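Local coordinates for protein phosphatidylserine synthase (Haemophilus influenzae, PDB 3HSI) that is a phosphatidylserine synthase of the phospholipase D superfamily, with two sequence regions of the phospholipase D type, at residues Q261-E264 with D265-Q269; K443-R447 with I448-K452. All coordinates share one frame; numbering follows the deposited sequence.

Contact 1: residues Q261-E264 with D265-Q269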
loop_
_atom_site.group_PDB
_atom_site.type_symbol
_atom_site.label_atom_id
_atom_site.label_comp_id
_atom_site.label_asym_id
_atom_site.label_seq_id
_atom_site.Cartn_x
_atom_site.Cartn_y
_atom_site.Cartn_z
ATOM N N GLN C 261 -15.612 4.042 -9.239
ATOM C CA GLN C 261 -16.867 3.365 -9.576
ATOM C C GLN C 261 -17.444 3.927 -10.876
ATOM O O GLN C 261 -17.862 3.163 -11.735
ATOM C CB GLN C 261 -17.891 3.485 -8.428
ATOM C CG GLN C 261 -17.805 2.364 -7.407
ATOM C CD GLN C 261 -18.338 2.760 -6.009
ATOM O OE1 GLN C 261 -19.140 3.695 -5.868
ATOM N NE2 GLN C 261 -17.869 2.055 -4.973
ATOM N N VAL C 262 -17.446 5.255 -11.030
ATOM C CA VAL C 262 -17.893 5.868 -12.280
ATOM C C VAL C 262 -17.057 5.469 -13.506
ATOM O O VAL C 262 -17.589 5.086 -14.542
ATOM C CB VAL C 262 -18.025 7.419 -12.152
ATOM C CG1 VAL C 262 -18.142 8.068 -13.526
ATOM C CG2 VAL C 262 -19.252 7.765 -11.288
ATOM N N ILE C 263 -15.743 5.525 -13.399
ATOM C CA ILE C 263 -14.902 5.042 -14.500
ATOM C C ILE C 263 -15.186 3.563 -14.886
ATOM O O ILE C 263 -15.398 3.229 -16.080
ATOM C CB ILE C 263 -13.399 5.306 -14.179
ATOM C CG1 ILE C 263 -13.194 6.824 -13.987
ATOM C CG2 ILE C 263 -12.486 4.697 -15.263
ATOM C CD1 ILE C 263 -11.883 7.252 -13.226
ATOM N N GLU C 264 -15.224 2.685 -13.883
ATOM C CA GLU C 264 -15.515 1.276 -14.135
ATOM C C GLU C 264 -16.859 1.148 -14.840
ATOM O O GLU C 264 -16.990 0.396 -15.795
ATOM C CB GLU C 264 -15.501 0.451 -12.829
ATOM C CG GLU C 264 -14.126 0.488 -12.128
ATOM C CD GLU C 264 -14.075 -0.270 -10.804
ATOM O OE1 GLU C 264 -15.004 -1.055 -10.544
ATOM O OE2 GLU C 264 -13.099 -0.091 -10.022
ATOM N N ASP C 265 -17.845 1.908 -14.387
ATOM C CA ASP C 265 -19.164 1.852 -14.993
ATOM C C ASP C 265 -19.224 2.479 -16.398
ATOM O O ASP C 265 -20.004 2.037 -17.239
ATOM C CB ASP C 265 -20.222 2.476 -14.056
ATOM C CG ASP C 265 -20.461 1.623 -12.788
ATOM O OD1 ASP C 265 -20.060 0.420 -12.771
ATOM O OD2 ASP C 265 -21.048 2.136 -11.807
ATOM N N LEU C 266 -18.423 3.508 -16.632
ATOM C CA LEU C 266 -18.304 4.098 -17.958
ATOM C C LEU C 266 -17.799 3.034 -18.951
ATOM O O LEU C 266 -18.376 2.854 -20.010
ATOM C CB LEU C 266 -17.424 5.356 -17.933
ATOM C CG LEU C 266 -17.996 6.684 -17.374
ATOM C CD1 LEU C 266 -16.895 7.759 -17.258
ATOM C CD2 LEU C 266 -19.100 7.235 -18.281
ATOM N N PHE C 267 -16.777 2.281 -18.567
ATOM C CA PHE C 267 -16.188 1.223 -19.406
ATOM C C PHE C 267 -17.184 0.095 -19.658
ATOM O O PHE C 267 -17.203 -0.489 -20.739
ATOM C CB PHE C 267 -14.972 0.602 -18.726
ATOM C CG PHE C 267 -13.674 1.343 -18.939
ATOM C CD1 PHE C 267 -12.519 0.647 -19.303
ATOM C CD2 PHE C 267 -13.581 2.707 -18.728
ATOM C CE1 PHE C 267 -11.313 1.321 -19.476
ATOM C CE2 PHE C 267 -12.370 3.387 -18.895
ATOM C CZ PHE C 267 -11.241 2.689 -19.266
ATOM N N LEU C 268 -17.993 -0.240 -18.657
ATOM C CA LEU C 268 -18.997 -1.283 -18.857
ATOM C C LEU C 268 -20.134 -0.845 -19.732
ATOM O O LEU C 268 -20.813 -1.685 -20.282
ATOM C CB LEU C 268 -19.594 -1.733 -17.531
ATOM C CG LEU C 268 -18.691 -2.579 -16.660
ATOM C CD1 LEU C 268 -19.253 -2.570 -15.275
ATOM C CD2 LEU C 268 -18.618 -3.974 -17.234
ATOM N N GLN C 269 -20.382 0.461 -19.814
ATOM C CA GLN C 269 -21.540 0.982 -20.522
ATOM C C GLN C 269 -21.246 1.521 -21.907
ATOM O O GLN C 269 -22.075 2.219 -22.474
ATOM C CB GLN C 269 -22.225 2.092 -19.694
ATOM C CG GLN C 269 -23.157 1.522 -18.616
ATOM C CD GLN C 269 -24.363 0.850 -19.239
ATOM O OE1 GLN C 269 -25.131 1.493 -19.956
ATOM N NE2 GLN C 269 -24.529 -0.452 -18.982
HETATM O O HOH W 1 -18.575 0.331 -10.475
#
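Asp265 N donates to Gln261 O at 2.9 Å, the first of four consecutive i to i+4 bonds that run residues 261-264 into 265-268 as one alpha helix. The next two, from Leu266 N to Val262 O (2.7 Å) and from Phe267 N to Ile263 O, both have C=O...donor angles of 162°. Leu268 N completes the set on Glu264 O, and Gln269 is the first residue to leave helical geometry.

Side chains one turn apart pair on the same helix. Val262 and Leu266 run side by side, CG1 meeting CD1 at 3.9 Å; the valine branch is anti to its own backbone N (chi1 166°), which puts it beside the carbonyl carbon and against Leu266. Ile263 likewise sets CG2 against Phe267 CE2, 3.9 Å away. Branched and aromatic residues suit these buried positions: Ile263 meets Leu376, Leu266 meets Tyr374, Phe267 meets Ile291 and Val262 meets Leu19.

The acids face other partners. One water donates to both Gln261 O and Asp265 OD1 (2.7 Å), while Asp265 OD2 takes a hydrogen bond from Asn15. Glu264 OE2 is hydrogen-bonded to Trp387 NE1, and OE1 forms a salt bridge with Arg216 NH2 of the second subunit.

The helix thus satisfies its buried carboxylates through neighbours, and Arg216 of the second subunit, which probably stabilises the glutamate's negative charge, ties it to the dimer interface.

Contact 2: residues K443-R447 with I448-K452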
loop_
_atom_site.group_PDB
_atom_site.type_symbol
_atom_site.label_atom_id
_atom_site.label_comp_id
_atom_site.label_asym_id
_atom_site.label_seq_id
_atom_site.Cartn_x
_atom_site.Cartn_y
_atom_site.Cartn_z
ATOM N N LYS C 443 14.959 -7.931 -16.890
ATOM C CA LYS C 443 15.125 -9.355 -16.621
ATOM C C LYS C 443 15.181 -9.634 -15.141
ATOM O O LYS C 443 14.536 -10.560 -14.667
ATOM C CB LYS C 443 16.393 -9.892 -17.285
ATOM C CG LYS C 443 16.132 -10.524 -18.610
ATOM C CD LYS C 443 17.220 -10.174 -19.585
ATOM C CE LYS C 443 16.960 -10.790 -20.961
ATOM N NZ LYS C 443 17.504 -9.907 -22.066
ATOM N N LYS C 444 15.968 -8.842 -14.416
ATOM C CA LYS C 444 16.102 -8.997 -12.976
ATOM C C LYS C 444 14.744 -8.844 -12.261
ATOM O O LYS C 444 14.351 -9.686 -11.432
ATOM C CB LYS C 444 17.105 -7.967 -12.437
ATOM C CG LYS C 444 18.572 -8.412 -12.426
ATOM C CD LYS C 444 19.554 -7.247 -12.185
ATOM C CE LYS C 444 18.876 -6.032 -11.540
ATOM N NZ LYS C 444 19.823 -5.166 -10.765
ATOM N N PHE C 445 14.029 -7.776 -12.600
ATOM C CA PHE C 445 12.736 -7.505 -12.010
ATOM C C PHE C 445 11.699 -8.578 -12.348
ATOM O O PHE C 445 11.072 -9.130 -11.434
ATOM C CB PHE C 445 12.261 -6.111 -12.386
ATOM C CG PHE C 445 12.821 -5.040 -11.503
ATOM C CD1 PHE C 445 11.975 -4.123 -10.876
ATOM C CD2 PHE C 445 14.191 -4.956 -11.267
ATOM C CE1 PHE C 445 12.504 -3.130 -10.035
ATOM C CE2 PHE C 445 14.725 -3.989 -10.433
ATOM C CZ PHE C 445 13.891 -3.066 -9.815
ATOM N N ALA C 446 11.567 -8.901 -13.638
ATOM C CA ALA C 446 10.612 -9.911 -14.111
ATOM C C ALA C 446 10.765 -11.281 -13.423
ATOM O O ALA C 446 9.768 -11.942 -13.131
ATOM C CB ALA C 446 10.695 -10.061 -15.633
ATOM N N ARG C 447 12.002 -11.692 -13.155
ATOM C CA ARG C 447 12.299 -13.000 -12.537
ATOM C C ARG C 447 11.667 -13.188 -11.148
ATOM O O ARG C 447 11.238 -14.283 -10.794
ATOM C CB ARG C 447 13.817 -13.206 -12.444
ATOM C CG ARG C 447 14.243 -14.637 -12.096
ATOM C CD ARG C 447 15.755 -14.889 -12.254
ATOM N NE ARG C 447 16.434 -13.903 -13.108
ATOM C CZ ARG C 447 16.494 -13.942 -14.440
ATOM N NH1 ARG C 447 15.909 -14.924 -15.117
ATOM N NH2 ARG C 447 17.141 -12.985 -15.097
ATOM N N ILE C 448 11.635 -12.120 -10.355
ATOM C CA ILE C 448 11.095 -12.191 -8.999
ATOM C C ILE C 448 9.836 -11.330 -8.898
ATOM O O ILE C 448 9.426 -10.910 -7.812
ATOM C CB ILE C 448 12.130 -11.757 -7.949
ATOM C CG1 ILE C 448 12.650 -10.347 -8.268
ATOM C CG2 ILE C 448 13.246 -12.810 -7.837
ATOM C CD1 ILE C 448 13.524 -9.751 -7.200
ATOM N N LYS C 449 9.247 -11.055 -10.058
ATOM C CA LYS C 449 7.975 -10.343 -10.156
ATOM C C LYS C 449 7.998 -9.002 -9.444
ATOM O O LYS C 449 6.957 -8.496 -9.074
ATOM C CB LYS C 449 6.823 -11.191 -9.586
ATOM C CG LYS C 449 6.814 -12.664 -9.998
ATOM C CD LYS C 449 6.325 -12.846 -11.433
ATOM C CE LYS C 449 6.451 -14.304 -11.860
ATOM N NZ LYS C 449 5.520 -14.641 -12.986
ATOM N N ALA C 450 9.176 -8.420 -9.251
ATOM C CA ALA C 450 9.254 -7.078 -8.680
ATOM C C ALA C 450 8.662 -6.018 -9.639
ATOM O O ALA C 450 8.341 -4.898 -9.246
ATOM C CB ALA C 450 10.697 -6.747 -8.315
ATOM N N ASP C 451 8.516 -6.399 -10.902
ATOM C CA ASP C 451 7.934 -5.529 -11.913
ATOM C C ASP C 451 6.436 -5.333 -11.629
ATOM O O ASP C 451 5.892 -4.246 -11.862
ATOM C CB ASP C 451 8.183 -6.084 -13.319
ATOM C CG ASP C 451 7.418 -7.385 -13.597
ATOM O OD1 ASP C 451 7.670 -8.439 -12.955
ATOM O OD2 ASP C 451 6.539 -7.346 -14.483
ATOM N N LYS C 452 5.793 -6.385 -11.111
ATOM C CA LYS C 452 4.418 -6.291 -10.637
ATOM C C LYS C 452 4.266 -5.238 -9.526
ATOM O O LYS C 452 3.305 -4.449 -9.535
ATOM C CB LYS C 452 3.922 -7.648 -10.182
#
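Lys449 has a positive phi (55°), uncommon for a residue with a side chain, and is the C-prime residue of a Schellman motif that ends helix 436-447. Ala450 N reaches back to Phe445 O at 3.0 Å, the bond characteristic of the motif, while Lys449 N makes a weak bond of 3.2 Å to Ala446 O. Phe445 O also accepts from Ile448 N at 3.2 Å. Its two donors come from opposite faces of the carbonyl plane, Ala450 N 35° out of it and Ile448 N 53° out, so neither lies on a lone pair, but together they hold this last-turn oxygen from both sides.

The apolar part joins Phe445 to Ala450, whose CB points back toward the helix and sits 3.9 Å from Phe445 CD1, approaching the ring obliquely. A methyl group suits this spot, being small enough to lie beside both the ring and Phe445 O. Ile448 places CG1 between its backbone N and carbonyl carbon, which brings that carbon to 3.7 Å from Lys444 O. Asp451 lies farther round the turn, with OD1 3.5 Å from Ala446 CA, and its CB is near Phe445 CB.

Phe445 packs on Met323 of its own chain and, with Ile448, on Met323 of the second subunit, which probably accounts for large apolar residues here; Lys449, by contrast, is exposed, as its long polar chain would suggest. The positive phi of Lys449 takes the chain off the helical path, and the bonds to Phe445 O and the Phe445-Ala450 contact accompany the change into helix 450-457, next to the subunit interface.

Contact 1 precedes contact 2 along the chain, and the two are separate: their centres lie 31 Å apart and their nearest atoms about 17 Å, without touching. Contact 1 lies along the end of helix 258-268, which packs on strand 374-378 of the mixed sheet that also includes strand 273-277, the next strand in sequence. Contact 2 belongs to the C-terminal end of the chain, where helix 436-447 gives way to helix 450-457, farther from the chain centre. One is thus a buried stretch at the end of a helix and the other a surface turn between helices. Both nonetheless reach the second subunit, so widely spaced parts of the chain contribute to the dimer.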